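Long-range contacts in mandelate racemase / muconate lactonizing enzyme, C-terminal domain protein (Pseudovibrio sp. JE062, PDB 4JHM), which belongs to the mandelate racemase / muconate lactonizing enzyme group, joining an enolase-type N-terminal domain to a TIM-barrel-like C-terminal domain, with no specific function assigned: residues N29-L34 with Y57-F62; K174-V179 with M207-W212; T232-V237 with L261-W266; Y303-A308 with L356-D361. One frame throughout, in Å; residues are numbered along the deposited sequence.

Interaction 1 (N29-L34 with Y57-F62)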
loop_
_atom_site.group_PDB
_atom_site.type_symbol
_atom_site.label_atom_id
_atom_site.label_comp_id
_atom_site.label_asym_id
_atom_site.label_seq_id
_atom_site.Cartn_x
_atom_site.Cartn_y
_atom_site.Cartn_z
ATOM N N ASN A 29 -27.749 13.304 -29.972
ATOM C CA ASN A 29 -28.810 14.291 -29.767
ATOM C C ASN A 29 -28.389 15.499 -28.926
ATOM O O ASN A 29 -29.238 16.255 -28.445
ATOM C CB ASN A 29 -30.056 13.623 -29.177
ATOM C CG ASN A 29 -30.722 12.676 -30.157
ATOM O OD1 ASN A 29 -30.518 11.463 -30.102
ATOM N ND2 ASN A 29 -31.512 13.230 -31.072
ATOM N N GLN A 30 -27.080 15.680 -28.754
ATOM C CA GLN A 30 -26.551 16.945 -28.252
ATOM C C GLN A 30 -26.428 17.862 -29.452
ATOM O O GLN A 30 -26.038 17.420 -30.530
ATOM C CB GLN A 30 -25.191 16.772 -27.571
ATOM C CG GLN A 30 -25.263 16.550 -26.066
ATOM C CD GLN A 30 -25.416 15.089 -25.683
ATOM O OE1 GLN A 30 -24.977 14.669 -24.611
ATOM N NE2 GLN A 30 -26.034 14.305 -26.557
ATOM N N GLU A 31 -26.766 19.133 -29.266
ATOM C CA GLU A 31 -26.862 20.080 -30.380
ATOM C C GLU A 31 -25.621 20.056 -31.275
ATOM O O GLU A 31 -24.524 19.753 -30.809
ATOM C CB GLU A 31 -27.106 21.497 -29.853
ATOM C CG GLU A 31 -28.305 21.607 -28.928
ATOM C CD GLU A 31 -29.525 20.906 -29.482
ATOM O OE1 GLU A 31 -29.907 21.203 -30.633
ATOM O OE2 GLU A 31 -30.102 20.059 -28.769
ATOM N N PRO A 32 -25.796 20.374 -32.569
ATOM C CA PRO A 32 -24.690 20.327 -33.536
ATOM C C PRO A 32 -23.604 21.350 -33.230
ATOM O O PRO A 32 -23.905 22.531 -33.065
ATOM C CB PRO A 32 -25.371 20.658 -34.870
ATOM C CG PRO A 32 -26.602 21.413 -34.493
ATOM C CD PRO A 32 -27.053 20.828 -33.188
ATOM N N LEU A 33 -22.355 20.900 -33.160
ATOM C CA LEU A 33 -21.251 21.787 -32.809
ATOM C C LEU A 33 -20.799 22.628 -33.995
ATOM O O LEU A 33 -20.576 22.110 -35.089
ATOM C CB LEU A 33 -20.057 20.988 -32.290
ATOM C CG LEU A 33 -20.270 20.173 -31.017
ATOM C CD1 LEU A 33 -19.037 19.324 -30.738
ATOM C CD2 LEU A 33 -20.593 21.069 -29.828
ATOM N N LEU A 34 -20.663 23.929 -33.755
ATOM C CA LEU A 34 -20.091 24.854 -34.727
ATOM C C LEU A 34 -18.594 24.984 -34.477
ATOM O O LEU A 34 -18.167 25.401 -33.400
ATOM C CB LEU A 34 -20.752 26.227 -34.612
ATOM C CG LEU A 34 -22.072 26.461 -35.358
ATOM C CD1 LEU A 34 -23.015 25.277 -35.234
ATOM C CD2 LEU A 34 -22.733 27.727 -34.839
ATOM N N TYR A 57 -15.135 24.464 -30.206
ATOM C CA TYR A 57 -16.381 23.873 -30.683
ATOM C C TYR A 57 -17.516 24.284 -29.754
ATOM O O TYR A 57 -17.580 23.851 -28.606
ATOM C CB TYR A 57 -16.265 22.348 -30.784
ATOM C CG TYR A 57 -15.283 21.747 -29.811
ATOM C CD1 TYR A 57 -13.942 21.630 -30.136
ATOM C CD2 TYR A 57 -15.695 21.305 -28.562
ATOM C CE1 TYR A 57 -13.037 21.092 -29.245
ATOM C CE2 TYR A 57 -14.798 20.765 -27.661
ATOM C CZ TYR A 57 -13.469 20.659 -28.006
ATOM O OH TYR A 57 -12.572 20.117 -27.112
ATOM N N THR A 58 -18.405 25.133 -30.263
ATOM C CA THR A 58 -19.476 25.720 -29.466
ATOM C C THR A 58 -20.832 25.470 -30.101
ATOM O O THR A 58 -20.915 24.955 -31.209
ATOM C CB THR A 58 -19.275 27.235 -29.339
ATOM O OG1 THR A 58 -19.145 27.810 -30.648
ATOM C CG2 THR A 58 -18.022 27.530 -28.527
ATOM N N GLU A 59 -21.895 25.829 -29.393
ATOM C CA GLU A 59 -23.245 25.740 -29.938
ATOM C C GLU A 59 -23.787 27.130 -30.266
ATOM O O GLU A 59 -23.202 28.144 -29.873
ATOM C CB GLU A 59 -24.172 25.047 -28.946
ATOM C CG GLU A 59 -23.813 23.595 -28.679
ATOM C CD GLU A 59 -24.668 22.977 -27.594
ATOM O OE1 GLU A 59 -25.321 23.743 -26.860
ATOM O OE2 GLU A 59 -24.686 21.731 -27.471
ATOM N N ASN A 60 -24.899 27.171 -30.998
ATOM C CA ASN A 60 -25.576 28.424 -31.325
ATOM C C ASN A 60 -24.734 29.382 -32.170
ATOM O O ASN A 60 -25.155 29.793 -33.248
ATOM C CB ASN A 60 -26.030 29.125 -30.046
ATOM C CG ASN A 60 -26.765 28.195 -29.105
ATOM O OD1 ASN A 60 -27.643 27.441 -29.520
ATOM N ND2 ASN A 60 -26.409 28.241 -27.830
ATOM N N PHE A 61 -23.555 29.753 -31.683
ATOM C CA PHE A 61 -22.709 30.697 -32.404
ATOM C C PHE A 61 -21.270 30.208 -32.476
ATOM O O PHE A 61 -20.850 29.388 -31.667
ATOM C CB PHE A 61 -22.729 32.071 -31.725
ATOM C CG PHE A 61 -24.106 32.596 -31.439
ATOM C CD1 PHE A 61 -24.881 33.135 -32.451
ATOM C CD2 PHE A 61 -24.620 32.566 -30.150
ATOM C CE1 PHE A 61 -26.152 33.621 -32.187
ATOM C CE2 PHE A 61 -25.888 33.049 -29.878
ATOM C CZ PHE A 61 -26.657 33.575 -30.898
ATOM N N PHE A 62 -20.517 30.720 -33.446
ATOM C CA PHE A 62 -19.076 30.534 -33.462
ATOM C C PHE A 62 -18.480 31.225 -32.241
ATOM O O PHE A 62 -19.100 32.114 -31.657
ATOM C CB PHE A 62 -18.463 31.086 -34.742
ATOM C CG PHE A 62 -18.917 30.372 -35.981
ATOM C CD1 PHE A 62 -18.581 29.039 -36.189
ATOM C CD2 PHE A 62 -19.681 31.031 -36.941
ATOM C CE1 PHE A 62 -19.004 28.374 -37.326
ATOM C CE2 PHE A 62 -20.102 30.371 -38.082
ATOM C CZ PHE A 62 -19.763 29.042 -38.273
#

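Interaction 2 (K174-V179 with M207-W212)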
loop_
_atom_site.group_PDB
_atom_site.type_symbol
_atom_site.label_atom_id
_atom_site.label_comp_id
_atom_site.label_asym_id
_atom_site.label_seq_id
_atom_site.Cartn_x
_atom_site.Cartn_y
_atom_site.Cartn_z
ATOM N N LYS A 174 -27.023 1.599 -28.353
ATOM C CA LYS A 174 -26.865 1.875 -29.782
ATOM C C LYS A 174 -25.438 1.576 -30.251
ATOM O O LYS A 174 -25.229 1.036 -31.339
ATOM C CB LYS A 174 -27.240 3.326 -30.087
ATOM C CG LYS A 174 -28.705 3.641 -29.814
ATOM C CD LYS A 174 -28.995 5.133 -29.862
ATOM C CE LYS A 174 -29.019 5.652 -31.291
ATOM N NZ LYS A 174 -29.299 7.114 -31.344
ATOM N N ASP A 175 -24.459 1.912 -29.421
ATOM C CA ASP A 175 -23.062 1.631 -29.736
ATOM C C ASP A 175 -22.794 0.136 -29.886
ATOM O O ASP A 175 -21.905 -0.268 -30.631
ATOM C CB ASP A 175 -22.154 2.205 -28.656
ATOM C CG ASP A 175 -22.144 3.718 -28.648
ATOM O OD1 ASP A 175 -22.713 4.329 -29.575
ATOM O OD2 ASP A 175 -21.564 4.300 -27.713
ATOM N N VAL A 176 -23.558 -0.687 -29.175
ATOM C CA VAL A 176 -23.377 -2.134 -29.252
ATOM C C VAL A 176 -23.900 -2.677 -30.581
ATOM O O VAL A 176 -23.323 -3.602 -31.149
ATOM C CB VAL A 176 -24.072 -2.860 -28.082
ATOM C CG1 VAL A 176 -24.275 -4.334 -28.406
ATOM C CG2 VAL A 176 -23.260 -2.707 -26.802
ATOM N N ALA A 177 -24.998 -2.105 -31.068
ATOM C CA ALA A 177 -25.554 -2.509 -32.357
ATOM C C ALA A 177 -24.594 -2.108 -33.469
ATOM O O ALA A 177 -24.461 -2.802 -34.475
ATOM C CB ALA A 177 -26.918 -1.874 -32.574
ATOM N N LEU A 178 -23.925 -0.976 -33.278
ATOM C CA LEU A 178 -22.930 -0.504 -34.225
ATOM C C LEU A 178 -21.706 -1.403 -34.168
ATOM O O LEU A 178 -21.372 -2.093 -35.126
ATOM C CB LEU A 178 -22.529 0.929 -33.880
ATOM C CG LEU A 178 -21.265 1.445 -34.566
ATOM C CD1 LEU A 178 -21.537 1.741 -36.032
ATOM C CD2 LEU A 178 -20.754 2.689 -33.859
ATOM N N VAL A 179 -21.048 -1.391 -33.019
ATOM C CA VAL A 179 -19.805 -2.120 -32.821
ATOM C C VAL A 179 -19.847 -3.569 -33.318
ATOM O O VAL A 179 -18.897 -4.034 -33.939
ATOM C CB VAL A 179 -19.396 -2.074 -31.334
ATOM C CG1 VAL A 179 -18.665 -3.336 -30.931
ATOM C CG2 VAL A 179 -18.539 -0.844 -31.067
HETATM N N MSE A 207 -16.862 -1.339 -18.695
HETATM C CA MSE A 207 -16.231 -2.643 -18.523
HETATM C C MSE A 207 -16.802 -3.649 -19.480
HETATM O O MSE A 207 -16.091 -4.503 -19.984
HETATM C CB MSE A 207 -16.406 -3.129 -17.090
HETATM C CG MSE A 207 -15.735 -4.488 -16.888
HETATM SE SE MSE A 207 -13.773 -4.351 -17.038
HETATM C CE MSE A 207 -13.432 -3.621 -15.245
ATOM N N LYS A 208 -18.095 -3.565 -19.749
ATOM C CA LYS A 208 -18.727 -4.519 -20.641
ATOM C C LYS A 208 -18.167 -4.380 -22.060
ATOM O O LYS A 208 -17.841 -5.372 -22.715
ATOM C CB LYS A 208 -20.239 -4.309 -20.643
ATOM C CG LYS A 208 -21.035 -5.593 -20.775
ATOM C CD LYS A 208 -21.515 -6.101 -19.427
ATOM C CE LYS A 208 -22.749 -5.346 -18.958
ATOM N NZ LYS A 208 -23.465 -6.074 -17.870
HETATM N N MSE A 209 -18.054 -3.140 -22.526
HETATM C CA MSE A 209 -17.577 -2.861 -23.880
HETATM C C MSE A 209 -16.131 -3.224 -24.029
HETATM O O MSE A 209 -15.713 -3.717 -25.078
HETATM C CB MSE A 209 -17.751 -1.376 -24.183
HETATM C CG MSE A 209 -17.112 -0.960 -25.508
HETATM SE SE MSE A 209 -18.144 -1.598 -27.070
HETATM C CE MSE A 209 -19.928 -0.917 -26.592
ATOM N N ALA A 210 -15.352 -2.979 -22.979
ATOM C CA ALA A 210 -13.910 -3.217 -23.016
ATOM C C ALA A 210 -13.615 -4.705 -23.148
ATOM O O ALA A 210 -12.807 -5.113 -23.987
ATOM C CB ALA A 210 -13.254 -2.654 -21.770
ATOM N N LYS A 211 -14.283 -5.506 -22.320
ATOM C CA LYS A 211 -14.176 -6.957 -22.391
ATOM C C LYS A 211 -14.538 -7.452 -23.785
ATOM O O LYS A 211 -13.898 -8.350 -24.319
ATOM C CB LYS A 211 -15.085 -7.621 -21.355
ATOM C CG LYS A 211 -14.575 -7.532 -19.927
ATOM C CD LYS A 211 -15.188 -8.628 -19.070
ATOM C CE LYS A 211 -14.924 -8.418 -17.582
ATOM N NZ LYS A 211 -13.479 -8.416 -17.218
ATOM N N TRP A 212 -15.566 -6.860 -24.377
ATOM C CA TRP A 212 -15.961 -7.224 -25.727
ATOM C C TRP A 212 -14.914 -6.789 -26.751
ATOM O O TRP A 212 -14.543 -7.563 -27.634
ATOM C CB TRP A 212 -17.315 -6.614 -26.070
ATOM C CG TRP A 212 -17.806 -6.996 -27.429
ATOM C CD1 TRP A 212 -18.709 -7.974 -27.731
ATOM C CD2 TRP A 212 -17.415 -6.409 -28.677
ATOM N NE1 TRP A 212 -18.906 -8.029 -29.089
ATOM C CE2 TRP A 212 -18.125 -7.078 -29.691
ATOM C CE3 TRP A 212 -16.535 -5.381 -29.033
ATOM C CZ2 TRP A 212 -17.980 -6.755 -31.034
ATOM C CZ3 TRP A 212 -16.392 -5.062 -30.366
ATOM C CH2 TRP A 212 -17.107 -5.748 -31.351
#

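Interaction 3 (T232-V237 with L261-W266)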
loop_
_atom_site.group_PDB
_atom_site.type_symbol
_atom_site.label_atom_id
_atom_site.label_comp_id
_atom_site.label_asym_id
_atom_site.label_seq_id
_atom_site.Cartn_x
_atom_site.Cartn_y
_atom_site.Cartn_z
ATOM N N THR A 232 -12.185 4.024 -11.674
ATOM C CA THR A 232 -12.789 3.256 -12.757
ATOM C C THR A 232 -11.775 2.980 -13.855
ATOM O O THR A 232 -11.655 1.841 -14.331
ATOM C CB THR A 232 -14.000 3.981 -13.361
ATOM O OG1 THR A 232 -15.044 4.058 -12.384
ATOM C CG2 THR A 232 -14.521 3.239 -14.571
ATOM N N TYR A 233 -11.052 4.021 -14.259
ATOM C CA TYR A 233 -9.964 3.868 -15.217
ATOM C C TYR A 233 -8.955 2.818 -14.724
ATOM O O TYR A 233 -8.535 1.941 -15.479
ATOM C CB TYR A 233 -9.259 5.201 -15.431
ATOM C CG TYR A 233 -9.758 6.009 -16.607
ATOM C CD1 TYR A 233 -9.240 5.805 -17.876
ATOM C CD2 TYR A 233 -10.721 6.999 -16.447
ATOM C CE1 TYR A 233 -9.678 6.542 -18.958
ATOM C CE2 TYR A 233 -11.162 7.746 -17.528
ATOM C CZ TYR A 233 -10.635 7.511 -18.783
ATOM O OH TYR A 233 -11.056 8.240 -19.876
ATOM N N GLN A 234 -8.575 2.909 -13.454
ATOM C CA GLN A 234 -7.652 1.947 -12.859
ATOM C C GLN A 234 -8.150 0.518 -13.027
ATOM O O GLN A 234 -7.363 -0.395 -13.301
ATOM C CB GLN A 234 -7.443 2.244 -11.373
ATOM C CG GLN A 234 -6.568 3.460 -11.112
ATOM C CD GLN A 234 -6.326 3.703 -9.633
ATOM O OE1 GLN A 234 -7.265 3.767 -8.849
ATOM N NE2 GLN A 234 -5.064 3.847 -9.251
ATOM N N ARG A 235 -9.460 0.337 -12.878
ATOM C CA ARG A 235 -10.068 -0.993 -12.907
ATOM C C ARG A 235 -10.195 -1.523 -14.344
ATOM O O ARG A 235 -9.997 -2.714 -14.594
ATOM C CB ARG A 235 -11.416 -0.951 -12.183
ATOM C CG ARG A 235 -12.405 -2.031 -12.577
ATOM C CD ARG A 235 -13.722 -1.857 -11.838
ATOM N NE ARG A 235 -13.867 -2.814 -10.745
ATOM C CZ ARG A 235 -14.693 -3.851 -10.773
ATOM N NH1 ARG A 235 -14.754 -4.675 -9.744
ATOM N NH2 ARG A 235 -15.461 -4.066 -11.836
ATOM N N LEU A 236 -10.496 -0.640 -15.291
ATOM C CA LEU A 236 -10.470 -1.020 -16.711
ATOM C C LEU A 236 -9.083 -1.490 -17.154
ATOM O O LEU A 236 -8.948 -2.532 -17.799
ATOM C CB LEU A 236 -10.910 0.148 -17.595
ATOM C CG LEU A 236 -12.412 0.417 -17.615
ATOM C CD1 LEU A 236 -12.709 1.681 -18.404
ATOM C CD2 LEU A 236 -13.150 -0.777 -18.194
ATOM N N VAL A 237 -8.059 -0.710 -16.813
ATOM C CA VAL A 237 -6.679 -1.041 -17.161
ATOM C C VAL A 237 -6.176 -2.263 -16.395
ATOM O O VAL A 237 -5.313 -2.998 -16.877
ATOM C CB VAL A 237 -5.732 0.149 -16.889
ATOM C CG1 VAL A 237 -4.276 -0.281 -16.970
ATOM C CG2 VAL A 237 -6.005 1.276 -17.876
ATOM N N LEU A 261 -0.156 7.894 -15.026
ATOM C CA LEU A 261 0.683 6.771 -15.394
ATOM C C LEU A 261 1.205 6.071 -14.137
ATOM O O LEU A 261 1.206 4.843 -14.063
ATOM C CB LEU A 261 1.834 7.249 -16.281
ATOM C CG LEU A 261 1.397 7.837 -17.625
ATOM C CD1 LEU A 261 2.597 8.331 -18.418
ATOM C CD2 LEU A 261 0.632 6.804 -18.429
ATOM N N SER A 262 1.619 6.856 -13.146
ATOM C CA SER A 262 2.156 6.317 -11.894
ATOM C C SER A 262 1.166 5.442 -11.125
ATOM O O SER A 262 1.573 4.553 -10.384
ATOM C CB SER A 262 2.625 7.451 -10.980
ATOM O OG SER A 262 3.888 7.941 -11.390
ATOM N N THR A 263 -0.126 5.697 -11.298
ATOM C CA THR A 263 -1.147 4.971 -10.551
ATOM C C THR A 263 -1.945 4.009 -11.434
ATOM O O THR A 263 -2.939 3.430 -10.987
ATOM C CB THR A 263 -2.109 5.945 -9.841
ATOM O OG1 THR A 263 -2.708 6.827 -10.799
ATOM C CG2 THR A 263 -1.362 6.768 -8.818
ATOM N N GLY A 264 -1.513 3.845 -12.683
ATOM C CA GLY A 264 -2.122 2.870 -13.587
ATOM C C GLY A 264 -3.511 3.238 -14.088
ATOM O O GLY A 264 -4.360 2.369 -14.278
HETATM N N MSE A 265 -3.741 4.527 -14.317
HETATM C CA MSE A 265 -5.009 5.000 -14.862
HETATM C C MSE A 265 -5.105 4.809 -16.348
HETATM O O MSE A 265 -6.199 4.609 -16.876
HETATM C CB MSE A 265 -5.141 6.493 -14.606
HETATM C CG MSE A 265 -5.193 6.779 -13.114
HETATM SE SE MSE A 265 -5.740 8.644 -12.852
HETATM C CE MSE A 265 -5.250 8.755 -10.950
ATOM N N TRP A 266 -3.964 4.881 -17.033
ATOM C CA TRP A 266 -3.932 4.874 -18.491
ATOM C C TRP A 266 -3.007 3.815 -19.075
ATOM O O TRP A 266 -1.990 3.466 -18.477
ATOM C CB TRP A 266 -3.436 6.219 -19.000
ATOM C CG TRP A 266 -4.222 7.410 -18.555
ATOM C CD1 TRP A 266 -5.524 7.441 -18.159
ATOM C CD2 TRP A 266 -3.758 8.762 -18.513
ATOM N NE1 TRP A 266 -5.894 8.729 -17.850
ATOM C CE2 TRP A 266 -4.825 9.558 -18.062
ATOM C CE3 TRP A 266 -2.538 9.375 -18.803
ATOM C CZ2 TRP A 266 -4.710 10.932 -17.898
ATOM C CZ3 TRP A 266 -2.427 10.738 -18.636
ATOM C CH2 TRP A 266 -3.506 11.501 -18.191
#

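Interaction 4 (Y303-A308 with L356-D361)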
loop_
_atom_site.group_PDB
_atom_site.type_symbol
_atom_site.label_atom_id
_atom_site.label_comp_id
_atom_site.label_asym_id
_atom_site.label_seq_id
_atom_site.Cartn_x
_atom_site.Cartn_y
_atom_site.Cartn_z
ATOM N N TYR A 303 -7.888 21.574 -37.426
ATOM C CA TYR A 303 -7.446 22.256 -38.635
ATOM C C TYR A 303 -5.968 22.019 -38.860
ATOM O O TYR A 303 -5.248 21.692 -37.921
ATOM C CB TYR A 303 -7.724 23.749 -38.527
ATOM C CG TYR A 303 -9.194 24.071 -38.481
ATOM C CD1 TYR A 303 -9.921 24.249 -39.650
ATOM C CD2 TYR A 303 -9.860 24.186 -37.270
ATOM C CE1 TYR A 303 -11.272 24.540 -39.615
ATOM C CE2 TYR A 303 -11.209 24.476 -37.225
ATOM C CZ TYR A 303 -11.909 24.654 -38.400
ATOM O OH TYR A 303 -13.247 24.944 -38.351
ATOM N N THR A 304 -5.514 22.197 -40.098
ATOM C CA THR A 304 -4.165 21.780 -40.487
ATOM C C THR A 304 -3.079 22.258 -39.521
ATOM O O THR A 304 -2.123 21.526 -39.248
ATOM C CB THR A 304 -3.817 22.219 -41.921
ATOM O OG1 THR A 304 -4.532 23.414 -42.241
ATOM C CG2 THR A 304 -4.194 21.127 -42.918
ATOM N N LEU A 305 -3.227 23.473 -39.000
ATOM C CA LEU A 305 -2.291 23.978 -37.998
ATOM C C LEU A 305 -2.309 23.113 -36.743
ATOM O O LEU A 305 -1.257 22.736 -36.222
ATOM C CB LEU A 305 -2.605 25.430 -37.641
ATOM C CG LEU A 305 -1.820 26.459 -38.447
ATOM C CD1 LEU A 305 -2.363 27.857 -38.205
ATOM C CD2 LEU A 305 -0.343 26.382 -38.087
ATOM N N THR A 306 -3.506 22.807 -36.252
ATOM C CA THR A 306 -3.645 21.883 -35.133
ATOM C C THR A 306 -3.058 20.526 -35.514
ATOM O O THR A 306 -2.385 19.883 -34.713
ATOM C CB THR A 306 -5.117 21.691 -34.730
ATOM O OG1 THR A 306 -5.581 22.844 -34.016
ATOM C CG2 THR A 306 -5.268 20.461 -33.854
ATOM N N GLN A 307 -3.316 20.098 -36.745
ATOM C CA GLN A 307 -2.824 18.817 -37.222
ATOM C C GLN A 307 -1.303 18.791 -37.235
ATOM O O GLN A 307 -0.692 17.844 -36.757
ATOM C CB GLN A 307 -3.354 18.532 -38.630
ATOM C CG GLN A 307 -4.865 18.391 -38.714
ATOM C CD GLN A 307 -5.354 18.173 -40.133
ATOM O OE1 GLN A 307 -4.727 17.457 -40.912
ATOM N NE2 GLN A 307 -6.482 18.785 -40.472
ATOM N N ALA A 308 -0.697 19.840 -37.782
ATOM C CA ALA A 308 0.753 19.884 -37.983
ATOM C C ALA A 308 1.520 19.944 -36.663
ATOM O O ALA A 308 2.508 19.234 -36.477
ATOM C CB ALA A 308 1.126 21.070 -38.864
ATOM N N LEU A 356 6.410 24.627 -38.798
ATOM C CA LEU A 356 5.292 23.698 -38.907
ATOM C C LEU A 356 5.111 23.272 -40.357
ATOM O O LEU A 356 4.395 22.312 -40.648
ATOM C CB LEU A 356 4.006 24.327 -38.374
ATOM C CG LEU A 356 4.063 24.741 -36.905
ATOM C CD1 LEU A 356 2.708 25.244 -36.422
ATOM C CD2 LEU A 356 4.544 23.580 -36.049
ATOM N N GLY A 357 5.777 23.982 -41.262
ATOM C CA GLY A 357 5.630 23.728 -42.684
ATOM C C GLY A 357 4.207 23.991 -43.129
ATOM O O GLY A 357 3.715 23.354 -44.056
ATOM N N VAL A 358 3.542 24.929 -42.462
ATOM C CA VAL A 358 2.173 25.280 -42.808
ATOM C C VAL A 358 2.116 26.675 -43.412
ATOM O O VAL A 358 2.512 27.657 -42.785
ATOM C CB VAL A 358 1.241 25.238 -41.585
ATOM C CG1 VAL A 358 -0.155 25.691 -41.973
ATOM C CG2 VAL A 358 1.196 23.839 -40.993
ATOM N N GLU A 359 1.620 26.744 -44.641
ATOM C CA GLU A 359 1.443 28.004 -45.337
ATOM C C GLU A 359 -0.054 28.295 -45.409
ATOM O O GLU A 359 -0.852 27.412 -45.726
ATOM C CB GLU A 359 2.054 27.915 -46.738
ATOM C CG GLU A 359 2.514 29.245 -47.313
ATOM C CD GLU A 359 3.554 29.080 -48.409
ATOM O OE1 GLU A 359 4.039 27.944 -48.612
ATOM O OE2 GLU A 359 3.892 30.087 -49.066
HETATM N N MSE A 360 -0.436 29.529 -45.100
HETATM C CA MSE A 360 -1.844 29.896 -45.066
HETATM C C MSE A 360 -2.139 30.915 -46.118
HETATM O O MSE A 360 -1.297 31.756 -46.431
HETATM C CB MSE A 360 -2.197 30.501 -43.713
HETATM C CG MSE A 360 -2.007 29.505 -42.575
HETATM SE SE MSE A 360 -3.690 28.535 -42.247
HETATM C CE MSE A 360 -3.175 26.827 -43.069
ATOM N N ASP A 361 -3.342 30.834 -46.680
ATOM C CA ASP A 361 -3.866 31.869 -47.561
ATOM C C ASP A 361 -4.483 32.946 -46.677
ATOM O O ASP A 361 -5.507 32.717 -46.031
ATOM C CB ASP A 361 -4.911 31.279 -48.509
ATOM C CG ASP A 361 -5.555 32.324 -49.400
ATOM O OD1 ASP A 361 -5.558 33.517 -49.029
ATOM O OD2 ASP A 361 -6.066 31.948 -50.474
#

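Interaction 1 (N29-L34 with Y57-F62)
Tyr-57 meets both leucines of 29-34. Its CB lies 4.1 Å from Leu-33 CD1, and the two side chains run side by side, pointing the same way. Its CA makes a CA-H...O contact with Leu-34 O at 3.6 Å. Thr-58 carries the backbone pairing. Leu-34 N donates to Thr-58 O at 2.8 Å, with an N-H...O angle of 161°. Thr-58 N returns a bond to Leu-34 O at 3.2 Å. The Thr-58 hydroxyl turns to its own segment: OG1 sits between the backbone N and the carbonyl carbon (chi1 54°) and donates to Phe-61 O. This bond closes the turn 58-61 on itself. Glu-59 starts away from 29-34, but its extended chain brings OE2 to 3.4 Å from Glu-31 CB. The two glutamate chains cross at about a right angle, and their carboxylates stay apart. Glu-59 OE1 forms a salt bridge with Arg-95 of a neighbouring subunit, which may offset the like charge of Glu-31. Asn-60 offers its backbone: Leu-34 CD2 lies 3.6 Å from Asn-60 O. Phe-61 points away, and its ring makes a cation-pi contact with Arg-71 of the same neighbour. Phe-62 closes the path, with CE1 3.9 Å from Leu-34 CB. Leu-34 and Thr-58 form an antiparallel hydrogen-bonded pair at the open end of the beta hairpin of strands 34-44 and 50-58, in the antiparallel sheet of the enolase-type N-terminal domain.

Interaction 2 (K174-V179 with M207-W212)
Val-176, Val-179, Met-209 and Trp-212 join two neighbouring outer helices of the TIM-barrel-like domain, as expected for successive beta-alpha units. The helix segments run nearly parallel, at 7°, with axes 11.9 Å apart. At that spacing the side chains must bridge the gap. Met-209, a selenomethionine, and Val-179 meet on the buried, packed side. The Met-209 CG is anti to the backbone N (chi1 172°), and the chain then bends at chi2 and chi3. Its SE reaches 4.1 Å from Val-179 CG2. Both residues pack on Leu-195 of strand 192-196. Val-176 and Trp-212, by contrast, are partly exposed. The Trp-212 side chain also packs on Glu-180 and Glu-183 of helix 172-186. Its approach to Val-179 is modelled too close, and its details are doubtful. Val-176 and Met-209 slide past each other in opposite directions, with Val-176 CG2 3.8 Å from Met-209 CE.

Interaction 3 (T232-V237 with L261-W266)
Gln-234 makes the one hydrogen bond between helix segment 232-237 and the turn at 263-266. Its NE2 donates to Thr-263 O at 2.8 Å, nearly straight at 170°. The acceptor lies close to the Gln-234 amide plane, and the chain is extended beyond CG to reach it. Beside this bond, Gln-234 CG packs 4.1 Å from Met-265 CG. Two more side chains border the Met-265 carbonyl: Tyr-233 CD1 is 3.4 Å and Val-237 CG2 3.5 Å from Met-265 O. Val-237 CB also lies 3.7 Å from Gly-264 O. Tyr-233 and Trp-266 form an offset edge-to-face pair. The indole turns its edge toward the phenol face, with planes at 74°.

The next shell fixes the turn. Gly-264, with phi 72°, is the C-prime residue of a Schellman motif: its N hydrogen-bonds to Leu-261 O, and Met-265 N to Ala-260 O. Thr-263 OG1 is hydrogen-bonded to His-259 O. Trp-266 packs on Val-257 and Ala-260 of helix 254-262. Tyr-233 and Val-237 rest on Ile-244 of strand 243-245. Farther out, Lys-231 of another subunit hydrogen-bonds to Ser-262 O.

The Gln-234 amide thus satisfies the Thr-263 carbonyl just past the end of helix 254-262, while apolar and aromatic contacts hold the turn beside it.

Interaction 4 (Y303-A308 with L356-D361)
Leu-305 and Ala-308 pack against Leu-356 and Val-358 in a buried, apolar contact. It joins the start of helix 304-316, in the barrel domain, to the loop before helix 362-368. Leu-305 CD2 stands 3.7 Å from Leu-356 CD1, the two side chains crossing at about a right angle. The same Leu-305 methyl lies 4.0 Å from Val-358 CG1. Val-358 meets a second helix residue as well: its CG2, anti to the carbonyl carbon, comes 3.5 Å from Ala-308 CB. Ala-308 CB also faces the loop backbone, 3.9 Å from Leu-356 O. Farther along, selenomethionine Met-360 bends at chi2 and chi3. Its SE lies 4.3 Å from Leu-305 CD1, and its CE 3.8 Å from Thr-304 OG1. That hydroxyl has a weak hydrogen bond with Ser-336 OG.

Leu-305 and Met-360 also touch Leu-51 of strand 50-58, so the packing continues into the sheet of the N-terminal domain. The Leu-356 backbone is hydrogen-bonded elsewhere, its O to His-312 NE2 and its N to Asp-113 OD1. Between the two segments, then, cohesion comes from aliphatic and selenomethionine side chains. Polar groups of the loop backbone find their partners around this apolar patch.

How the interactions relate
Interactions 2 and 4 are buried, while 1 and 3 are partly buried. Interaction 4 lies deepest, its centre about 12 Å from the centre of the chain. Interactions 1, 2 and 3 lie farther out, and each is close to other subunits. Interaction 1 belongs to the N-terminal sheet and is built on backbone pairing. The others are in the barrel domain, but interaction 4 packs on strand 50-58, whose end carries interaction 1. Interactions 2 and 3 touch: Met-207 and Ala-210 pack on Leu-236, so helices 172-186, 203-215 and 230-239 form a continuous row. Interaction 2 joins two well-separated, nearly parallel helices by apolar side chains, whereas interaction 3 adds a side-chain hydrogen bond and an aromatic pair.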